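PDB 5Z5M: parahox neighbor from Phaeodactylum tricornutum CCAP 1055/1, which probably catalyses, as a fusion of two enzymes, both the hydrolysis of 5-hydroxyisourate and the stereoselective decarboxylation of OHCU that yields (S)-allantoin. Local coordinates for residues A[183-188]-A[199-204]; A[244-249]-A[266-271]; A[259-264]-A[289-294]. One frame throughout, in Å; residues are numbered along the deposited sequence.

Contact 1 of 3, residues A[183-188]-A[199-204]; sequences LTCHVL and MRIHLH
Segments 183-188 and 199-204 run in roughly opposed directions, 152° apart end to end, but they are not neighbours in one sheet. The closest CA pairs lie 8.4 Å apart for V187 and M199 and 9.6 Å for C185 and I201, too far for backbone pairing and in keeping with two sheets packed face to face. Alternate residues of each segment, L183, C185 and V187 on one and M199, I201 and L203 on the other, point their CB atoms toward the other segment. V187 is the busiest of them. Its CG1, anti to the backbone N, meets M199 CE at 3.8 Å, while its CG2 reaches tip to tip to I201 CD1 at 3.9 Å. M199 runs straight through its first two torsions and bends at chi3 (-67°), which swings the methyl across V187 at about a right angle. L183 and L203 meet end to end, CD2 to CD2 at 3.8 Å, each with CG anti to its backbone N. C185 SG is a looser neighbour of I201 CD1, at 4.4 Å. W245 and F247 fill in beside C185 and I201. This is the interior of the transthyretin-like beta sandwich of the HIU hydrolase family. All six touching residues are buried and all four pairs are apolar, so the facing segments meet through apolar side chains alone, consistent with association driven by exclusion of water.

Contact 2 of 3, residues A[244-249]-A[266-271]; sequences EWTFFC and LDTIPL
F247 and I269 form the straightest pairing between strands 244-248 and 268-271: F247 N donates to I269 O at 2.8 Å (177°) and I269 N to F247 O, both donors in the carbonyl plane. W245 and L271 also exchange bonds, but each donor sits 34° out of the carbonyl plane. On the face bearing these four residues, L271 CD2 lies 3.6 Å from F247 CE2, and L271 CB lies in plane at the edges of both aromatic rings. I269 CD1 meets C249 SG at 3.8 Å. The other face has a tight methyl contact, T246 CG2 to T268 CG2 at 3.5 Å. E244 lies alongside P270, its OE1 3.8 Å from P270 CB, while E244 OE2 is held by a salt bridge to R272. Beyond the strand end, C249 N bonds weakly to D267 O, and T268 N meets the anti lone pair of D267 OD1 at a very short 2.3 Å. Farther out, F273 stacks on W245, and F293 packs on I269 and L271. The ladder thus fixes the register; the face of W245, F247, I269 and L271 is apolar, while that of T246, F248, T268 and P270 mixes hydroxyls with a phenyl and a proline ring.

Contact 3 of 3, residues A[259-264]-A[289-294]; sequences FTSGQP and SPWSFS
Segment 259-264 is an irregular loop that nears segment 289-294 at its start, where the CA atoms of T260 and P290 are 6.4 Å apart. W291 buries more than any other residue here, with the benzo rim (CZ2, CH2) of its indole. Its chi1 of -44° places CG anti to the carbonyl carbon. S261 OG lies at the ring edge, 3.5 Å from W291 CH2, and F259 CD2 sits near the same plane, 4.0 Å from W291 CZ2; the side chains of F259 and W291 cross obliquely. One water, in plane at the indole edge, ties the segments together: it accepts from W291 NE1 at 2.9 Å and donates to F259 O at 2.7 Å. The W291 backbone is set by an ST turn, in which S289 OG accepts from W291 N at 3.1 Å (159°). This turn leads from strand 281-289 into strand 292-296 of the transthyretin-like domain, and residues S292 to S294 pair antiparallel with a strand of the third subunit. An alanine here removes the indole, and with it the N-H that holds the water and the edge that meets F259 and S261, and would probably loosen the loop against the turn. P290 CB lies 3.6 Å above one face of the indole, toward its rim, and also meets T260 CG2 at 3.9 Å; T260 and P290 cross at about a right angle.

In the fold
All three contacts belong to the transthyretin-like domain, and they pass from its interior to its surface. Contact 1 is wholly buried and joins the two sheets; contact 2 lies within one of them and is partly buried. They adjoin, about 9 Å between centres, because strands 200-207 and 241-248 are neighbours: H202 O and T246 N probably hydrogen-bond, and I201 packs on W245. Contact 3 is more peripheral, a loop against a turn, with a water bridge in place of a backbone ladder or purely apolar meeting. Its segments alternate along the chain with those of contact 2, and L266 packs on F293. The third subunit reaches ten residues of contact 3, five of contact 2 and one of contact 1.

Contact 1 of 3, residues A[183-188]-A[199-204]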
loop_
_atom_site.group_PDB
_atom_site.type_symbol
_atom_site.label_atom_id
_atom_site.label_comp_id
_atom_site.label_asym_id
_atom_site.label_seq_id
_atom_site.Cartn_x
_atom_site.Cartn_y
_atom_site.Cartn_z
ATOM N N LEU A 183 12.635 4.199 -18.580
ATOM C CA LEU A 183 11.415 3.877 -17.845
ATOM C C LEU A 183 11.166 2.374 -17.848
ATOM O O LEU A 183 11.117 1.747 -18.906
ATOM C CB LEU A 183 10.217 4.605 -18.460
ATOM C CG LEU A 183 8.823 4.344 -17.883
ATOM C CD1 LEU A 183 8.706 4.835 -16.440
ATOM C CD2 LEU A 183 7.770 5.011 -18.753
ATOM N N THR A 184 11.037 1.800 -16.659
ATOM C CA THR A 184 10.723 0.386 -16.530
ATOM C C THR A 184 9.447 0.184 -15.725
ATOM O O THR A 184 8.948 1.105 -15.067
ATOM C CB THR A 184 11.859 -0.399 -15.847
ATOM O OG1 THR A 184 12.125 0.172 -14.558
ATOM C CG2 THR A 184 13.127 -0.374 -16.699
ATOM N N CYS A 185 8.943 -1.043 -15.764
ATOM C CA CYS A 185 7.714 -1.398 -15.083
ATOM C C CYS A 185 7.800 -2.821 -14.547
ATOM O O CYS A 185 8.499 -3.666 -15.102
ATOM C CB CYS A 185 6.524 -1.259 -16.030
ATOM S SG CYS A 185 4.919 -1.384 -15.214
ATOM N N HIS A 186 7.097 -3.064 -13.452
ATOM C CA HIS A 186 6.998 -4.384 -12.852
ATOM C C HIS A 186 5.576 -4.532 -12.330
ATOM O O HIS A 186 5.019 -3.586 -11.775
ATOM C CB HIS A 186 8.029 -4.542 -11.731
ATOM C CG HIS A 186 7.922 -5.827 -10.972
ATOM N ND1 HIS A 186 8.233 -7.048 -11.528
ATOM C CD2 HIS A 186 7.547 -6.078 -9.695
ATOM C CE1 HIS A 186 8.048 -8.000 -10.627
ATOM N NE2 HIS A 186 7.631 -7.436 -9.508
ATOM N N VAL A 187 4.971 -5.695 -12.532
ATOM C CA VAL A 187 3.643 -5.940 -11.985
ATOM C C VAL A 187 3.683 -7.107 -11.005
ATOM O O VAL A 187 4.157 -8.200 -11.331
ATOM C CB VAL A 187 2.610 -6.246 -13.075
ATOM C CG1 VAL A 187 1.232 -6.431 -12.437
ATOM C CG2 VAL A 187 2.596 -5.138 -14.113
ATOM N N LEU A 188 3.199 -6.862 -9.795
ATOM C CA LEU A 188 3.139 -7.895 -8.770
ATOM C C LEU A 188 1.705 -8.189 -8.347
ATOM O O LEU A 188 0.965 -7.280 -7.971
ATOM C CB LEU A 188 3.950 -7.479 -7.550
ATOM C CG LEU A 188 3.841 -8.465 -6.389
ATOM C CD1 LEU A 188 4.858 -9.581 -6.535
ATOM C CD2 LEU A 188 4.002 -7.740 -5.067
ATOM N N MET A 199 0.500 -10.053 -18.785
ATOM C CA MET A 199 -0.462 -8.952 -18.691
ATOM C C MET A 199 -0.175 -7.921 -19.780
ATOM O O MET A 199 0.967 -7.489 -19.928
ATOM C CB MET A 199 -0.413 -8.284 -17.306
ATOM C CG MET A 199 -1.462 -7.182 -17.115
ATOM S SD MET A 199 -1.366 -6.289 -15.544
ATOM C CE MET A 199 -1.820 -7.566 -14.370
ATOM N N ARG A 200 -1.196 -7.537 -20.546
ATOM C CA ARG A 200 -1.045 -6.476 -21.543
ATOM C C ARG A 200 -0.966 -5.128 -20.854
ATOM O O ARG A 200 -1.702 -4.862 -19.905
ATOM C CB ARG A 200 -2.201 -6.459 -22.551
ATOM C CG ARG A 200 -2.292 -7.666 -23.455
ATOM C CD ARG A 200 -3.340 -7.455 -24.546
ATOM N NE ARG A 200 -4.630 -7.011 -24.016
ATOM C CZ ARG A 200 -5.332 -5.994 -24.508
ATOM N NH1 ARG A 200 -4.879 -5.310 -25.551
ATOM N NH2 ARG A 200 -6.495 -5.663 -23.963
ATOM N N ILE A 201 -0.074 -4.282 -21.352
ATOM C CA ILE A 201 0.155 -2.960 -20.787
ATOM C C ILE A 201 0.382 -1.966 -21.915
ATOM O O ILE A 201 1.259 -2.172 -22.750
ATOM C CB ILE A 201 1.378 -2.932 -19.851
ATOM C CG1 ILE A 201 1.217 -3.908 -18.682
ATOM C CG2 ILE A 201 1.602 -1.517 -19.331
ATOM C CD1 ILE A 201 2.475 -4.040 -17.813
ATOM N N HIS A 202 -0.416 -0.901 -21.955
ATOM C CA HIS A 202 -0.190 0.170 -22.918
ATOM C C HIS A 202 0.378 1.404 -22.224
ATOM O O HIS A 202 0.233 1.570 -21.011
ATOM C CB HIS A 202 -1.483 0.526 -23.655
ATOM C CG HIS A 202 -2.013 -0.589 -24.500
ATOM N ND1 HIS A 202 -3.207 -0.501 -25.191
ATOM C CD2 HIS A 202 -1.513 -1.815 -24.771
ATOM C CE1 HIS A 202 -3.416 -1.628 -25.844
ATOM N NE2 HIS A 202 -2.406 -2.445 -25.607
ATOM N N LEU A 203 1.045 2.247 -23.005
ATOM C CA LEU A 203 1.637 3.484 -22.505
ATOM C C LEU A 203 1.352 4.629 -23.472
ATOM O O LEU A 203 1.666 4.537 -24.663
ATOM C CB LEU A 203 3.153 3.326 -22.307
ATOM C CG LEU A 203 3.885 4.542 -21.724
ATOM C CD1 LEU A 203 3.318 4.930 -20.358
ATOM C CD2 LEU A 203 5.397 4.281 -21.632
ATOM N N HIS A 204 0.737 5.689 -22.959
ATOM C CA HIS A 204 0.514 6.914 -23.724
ATOM C C HIS A 204 1.285 8.073 -23.131
ATOM O O HIS A 204 1.470 8.137 -21.921
ATOM C CB HIS A 204 -0.968 7.290 -23.754
ATOM C CG HIS A 204 -1.800 6.400 -24.616
ATOM N ND1 HIS A 204 -2.182 5.134 -24.228
ATOM C CD2 HIS A 204 -2.333 6.593 -25.847
ATOM C CE1 HIS A 204 -2.914 4.586 -25.180
ATOM N NE2 HIS A 204 -3.019 5.450 -26.174
#

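Contact 2 of 3, residues A[244-249]-A[266-271]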
loop_
_atom_site.group_PDB
_atom_site.type_symbol
_atom_site.label_atom_id
_atom_site.label_comp_id
_atom_site.label_asym_id
_atom_site.label_seq_id
_atom_site.Cartn_x
_atom_site.Cartn_y
_atom_site.Cartn_z
ATOM N N GLU A 244 0.611 7.997 -19.183
ATOM C CA GLU A 244 -0.383 7.122 -18.577
ATOM C C GLU A 244 -0.188 5.668 -19.006
ATOM O O GLU A 244 -0.204 5.362 -20.200
ATOM C CB GLU A 244 -1.797 7.593 -18.938
ATOM C CG GLU A 244 -2.902 6.811 -18.269
ATOM C CD GLU A 244 -4.277 7.422 -18.506
ATOM O OE1 GLU A 244 -5.139 6.733 -19.096
ATOM O OE2 GLU A 244 -4.495 8.583 -18.091
ATOM N N TRP A 245 0.035 4.783 -18.033
ATOM C CA TRP A 245 -0.049 3.349 -18.277
ATOM C C TRP A 245 -1.513 2.962 -18.389
ATOM O O TRP A 245 -2.382 3.605 -17.799
ATOM C CB TRP A 245 0.553 2.501 -17.149
ATOM C CG TRP A 245 2.022 2.614 -16.815
ATOM C CD1 TRP A 245 2.549 3.118 -15.660
ATOM C CD2 TRP A 245 3.138 2.127 -17.584
ATOM N NE1 TRP A 245 3.917 3.010 -15.675
ATOM C CE2 TRP A 245 4.306 2.413 -16.846
ATOM C CE3 TRP A 245 3.264 1.511 -18.833
ATOM C CZ2 TRP A 245 5.583 2.101 -17.312
ATOM C CZ3 TRP A 245 4.541 1.198 -19.295
ATOM C CH2 TRP A 245 5.678 1.495 -18.534
ATOM N N THR A 246 -1.773 1.886 -19.114
ATOM C CA THR A 246 -3.052 1.200 -19.040
ATOM C C THR A 246 -2.759 -0.261 -18.737
ATOM O O THR A 246 -2.165 -0.955 -19.558
ATOM C CB THR A 246 -3.870 1.324 -20.347
ATOM O OG1 THR A 246 -4.128 2.706 -20.629
ATOM C CG2 THR A 246 -5.196 0.591 -20.212
ATOM N N PHE A 247 -3.121 -0.711 -17.539
ATOM C CA PHE A 247 -2.919 -2.102 -17.154
ATOM C C PHE A 247 -4.199 -2.897 -17.372
ATOM O O PHE A 247 -5.243 -2.568 -16.804
ATOM C CB PHE A 247 -2.490 -2.212 -15.690
ATOM C CG PHE A 247 -1.178 -1.547 -15.390
ATOM C CD1 PHE A 247 0.016 -2.228 -15.565
ATOM C CD2 PHE A 247 -1.141 -0.248 -14.913
ATOM C CE1 PHE A 247 1.233 -1.622 -15.277
ATOM C CE2 PHE A 247 0.063 0.363 -14.621
ATOM C CZ PHE A 247 1.259 -0.325 -14.807
ATOM N N PHE A 248 -4.130 -3.942 -18.188
ATOM C CA PHE A 248 -5.323 -4.745 -18.450
ATOM C C PHE A 248 -5.399 -5.904 -17.465
ATOM O O PHE A 248 -5.160 -7.057 -17.820
ATOM C CB PHE A 248 -5.329 -5.239 -19.902
ATOM C CG PHE A 248 -5.498 -4.133 -20.905
ATOM C CD1 PHE A 248 -4.397 -3.469 -21.418
ATOM C CD2 PHE A 248 -6.763 -3.730 -21.302
ATOM C CE1 PHE A 248 -4.550 -2.439 -22.332
ATOM C CE2 PHE A 248 -6.925 -2.701 -22.208
ATOM C CZ PHE A 248 -5.818 -2.052 -22.722
ATOM N N CYS A 249 -5.744 -5.584 -16.220
ATOM C CA CYS A 249 -5.689 -6.554 -15.132
ATOM C C CYS A 249 -6.826 -7.560 -15.172
ATOM O O CYS A 249 -6.685 -8.673 -14.670
ATOM C CB CYS A 249 -5.693 -5.842 -13.784
ATOM S SG CYS A 249 -4.238 -4.839 -13.532
ATOM N N LEU A 266 -11.961 -4.081 -10.148
ATOM C CA LEU A 266 -10.816 -3.640 -10.940
ATOM C C LEU A 266 -10.677 -4.511 -12.175
ATOM O O LEU A 266 -10.638 -5.732 -12.058
ATOM C CB LEU A 266 -9.521 -3.722 -10.132
ATOM C CG LEU A 266 -9.321 -2.809 -8.926
ATOM C CD1 LEU A 266 -7.930 -3.068 -8.332
ATOM C CD2 LEU A 266 -9.492 -1.347 -9.312
ATOM N N ASP A 267 -10.613 -3.901 -13.354
ATOM C CA ASP A 267 -10.212 -4.648 -14.541
ATOM C C ASP A 267 -9.141 -3.864 -15.290
ATOM O O ASP A 267 -7.967 -4.221 -15.249
ATOM C CB ASP A 267 -11.412 -4.976 -15.446
ATOM C CG ASP A 267 -12.326 -3.789 -15.689
ATOM O OD1 ASP A 267 -11.839 -2.640 -15.697
ATOM O OD2 ASP A 267 -13.541 -4.012 -15.886
ATOM N N THR A 268 -9.531 -2.775 -15.940
ATOM C CA THR A 268 -8.564 -1.922 -16.617
ATOM C C THR A 268 -8.128 -0.771 -15.704
ATOM O O THR A 268 -8.954 0.014 -15.254
ATOM C CB THR A 268 -9.149 -1.364 -17.923
ATOM O OG1 THR A 268 -9.567 -2.451 -18.762
ATOM C CG2 THR A 268 -8.117 -0.538 -18.651
ATOM N N ILE A 269 -6.829 -0.674 -15.435
ATOM C CA ILE A 269 -6.318 0.328 -14.499
ATOM C C ILE A 269 -5.447 1.368 -15.189
ATOM O O ILE A 269 -4.389 1.033 -15.740
ATOM C CB ILE A 269 -5.491 -0.316 -13.366
ATOM C CG1 ILE A 269 -6.341 -1.304 -12.567
ATOM C CG2 ILE A 269 -4.883 0.762 -12.450
ATOM C CD1 ILE A 269 -5.585 -1.953 -11.417
ATOM N N PRO A 270 -5.890 2.634 -15.176
ATOM C CA PRO A 270 -5.031 3.722 -15.647
ATOM C C PRO A 270 -4.064 4.164 -14.547
ATOM O O PRO A 270 -4.440 4.188 -13.372
ATOM C CB PRO A 270 -6.031 4.829 -15.984
ATOM C CG PRO A 270 -7.126 4.623 -14.990
ATOM C CD PRO A 270 -7.235 3.119 -14.801
ATOM N N LEU A 271 -2.832 4.479 -14.925
ATOM C CA LEU A 271 -1.837 4.979 -13.979
ATOM C C LEU A 271 -1.170 6.199 -14.586
ATOM O O LEU A 271 -0.282 6.073 -15.431
ATOM C CB LEU A 271 -0.795 3.903 -13.646
ATOM C CG LEU A 271 -0.256 3.851 -12.211
ATOM C CD1 LEU A 271 -1.393 3.574 -11.249
ATOM C CD2 LEU A 271 0.837 2.787 -12.059
#

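Contact 3 of 3, residues A[259-264]-A[289-294]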
loop_
_atom_site.group_PDB
_atom_site.type_symbol
_atom_site.label_atom_id
_atom_site.label_comp_id
_atom_site.label_asym_id
_atom_site.label_seq_id
_atom_site.Cartn_x
_atom_site.Cartn_y
_atom_site.Cartn_z
ATOM N N PHE A 259 -11.269 -15.246 -8.604
ATOM C CA PHE A 259 -12.621 -14.729 -8.457
ATOM C C PHE A 259 -12.642 -13.214 -8.564
ATOM O O PHE A 259 -11.888 -12.515 -7.881
ATOM C CB PHE A 259 -13.253 -15.145 -7.134
ATOM C CG PHE A 259 -14.633 -14.589 -6.944
ATOM C CD1 PHE A 259 -15.709 -15.132 -7.631
ATOM C CD2 PHE A 259 -14.854 -13.506 -6.108
ATOM C CE1 PHE A 259 -16.986 -14.616 -7.475
ATOM C CE2 PHE A 259 -16.130 -12.984 -5.947
ATOM C CZ PHE A 259 -17.195 -13.541 -6.633
ATOM N N THR A 260 -13.498 -12.729 -9.453
ATOM C CA THR A 260 -13.797 -11.310 -9.576
ATOM C C THR A 260 -15.313 -11.158 -9.678
ATOM O O THR A 260 -16.017 -12.112 -10.011
ATOM C CB THR A 260 -13.113 -10.678 -10.808
ATOM O OG1 THR A 260 -13.458 -11.423 -11.985
ATOM C CG2 THR A 260 -11.595 -10.682 -10.652
ATOM N N SER A 261 -15.818 -9.970 -9.372
ATOM C CA SER A 261 -17.244 -9.704 -9.497
ATOM C C SER A 261 -17.646 -9.683 -10.971
ATOM O O SER A 261 -16.813 -9.420 -11.839
ATOM C CB SER A 261 -17.608 -8.378 -8.821
ATOM O OG SER A 261 -17.320 -8.416 -7.431
ATOM N N GLY A 262 -18.916 -9.985 -11.244
ATOM C CA GLY A 262 -19.443 -9.974 -12.602
ATOM C C GLY A 262 -19.100 -8.679 -13.310
ATOM O O GLY A 262 -18.604 -8.689 -14.432
ATOM N N GLN A 263 -19.381 -7.567 -12.642
ATOM C CA GLN A 263 -18.792 -6.276 -12.974
ATOM C C GLN A 263 -17.566 -6.131 -12.083
ATOM O O GLN A 263 -17.697 -5.812 -10.906
ATOM C CB GLN A 263 -19.787 -5.136 -12.733
ATOM C CG GLN A 263 -19.251 -3.740 -13.026
ATOM C CD GLN A 263 -19.167 -3.453 -14.509
ATOM O OE1 GLN A 263 -20.174 -3.485 -15.215
ATOM N NE2 GLN A 263 -17.966 -3.176 -14.994
ATOM N N PRO A 264 -16.372 -6.412 -12.622
ATOM C CA PRO A 264 -15.201 -6.467 -11.741
ATOM C C PRO A 264 -14.903 -5.127 -11.072
ATOM O O PRO A 264 -15.039 -4.079 -11.699
ATOM C CB PRO A 264 -14.064 -6.881 -12.685
ATOM C CG PRO A 264 -14.539 -6.524 -14.056
ATOM C CD PRO A 264 -16.033 -6.666 -14.033
ATOM N N SER A 289 -4.259 -6.573 -6.683
ATOM C CA SER A 289 -5.125 -7.727 -6.459
ATOM C C SER A 289 -6.454 -7.366 -7.128
ATOM O O SER A 289 -6.591 -6.254 -7.640
ATOM C CB SER A 289 -5.287 -8.026 -4.963
ATOM O OG SER A 289 -6.188 -7.120 -4.339
ATOM N N PRO A 290 -7.434 -8.289 -7.155
ATOM C CA PRO A 290 -8.711 -7.849 -7.728
ATOM C C PRO A 290 -9.389 -6.727 -6.932
ATOM O O PRO A 290 -10.337 -6.111 -7.436
ATOM C CB PRO A 290 -9.569 -9.123 -7.693
ATOM C CG PRO A 290 -8.587 -10.226 -7.752
ATOM C CD PRO A 290 -7.399 -9.749 -6.957
ATOM N N TRP A 291 -8.908 -6.462 -5.720
ATOM C CA TRP A 291 -9.626 -5.588 -4.792
ATOM C C TRP A 291 -8.782 -4.428 -4.285
ATOM O O TRP A 291 -9.212 -3.677 -3.410
ATOM C CB TRP A 291 -10.134 -6.401 -3.601
ATOM C CG TRP A 291 -10.757 -7.703 -4.007
ATOM C CD1 TRP A 291 -10.169 -8.935 -3.974
ATOM C CD2 TRP A 291 -12.084 -7.905 -4.520
ATOM N NE1 TRP A 291 -11.047 -9.889 -4.429
ATOM C CE2 TRP A 291 -12.229 -9.281 -4.770
ATOM C CE3 TRP A 291 -13.161 -7.054 -4.788
ATOM C CZ2 TRP A 291 -13.407 -9.830 -5.277
ATOM C CZ3 TRP A 291 -14.336 -7.604 -5.291
ATOM C CH2 TRP A 291 -14.445 -8.974 -5.532
ATOM N N SER A 292 -7.586 -4.273 -4.839
ATOM C CA SER A 292 -6.680 -3.230 -4.364
ATOM C C SER A 292 -5.560 -2.988 -5.349
ATOM O O SER A 292 -5.189 -3.885 -6.107
ATOM C CB SER A 292 -6.096 -3.619 -3.005
ATOM O OG SER A 292 -5.189 -4.703 -3.158
ATOM N N PHE A 293 -5.005 -1.783 -5.349
ATOM C CA PHE A 293 -3.774 -1.585 -6.078
ATOM C C PHE A 293 -3.001 -0.394 -5.537
ATOM O O PHE A 293 -3.550 0.469 -4.841
ATOM C CB PHE A 293 -4.029 -1.450 -7.593
ATOM C CG PHE A 293 -4.638 -0.142 -8.025
ATOM C CD1 PHE A 293 -3.833 0.906 -8.442
ATOM C CD2 PHE A 293 -6.009 0.010 -8.095
ATOM C CE1 PHE A 293 -4.385 2.101 -8.868
ATOM C CE2 PHE A 293 -6.571 1.201 -8.531
ATOM C CZ PHE A 293 -5.759 2.250 -8.908
ATOM N N SER A 294 -1.711 -0.380 -5.841
ATOM C CA SER A 294 -0.846 0.700 -5.394
ATOM C C SER A 294 0.337 0.865 -6.336
ATOM O O SER A 294 0.671 -0.028 -7.117
ATOM C CB SER A 294 -0.349 0.446 -3.968
ATOM O OG SER A 294 0.383 -0.762 -3.889
HETATM O O HOH W 1 -10.795 -12.631 -5.373
#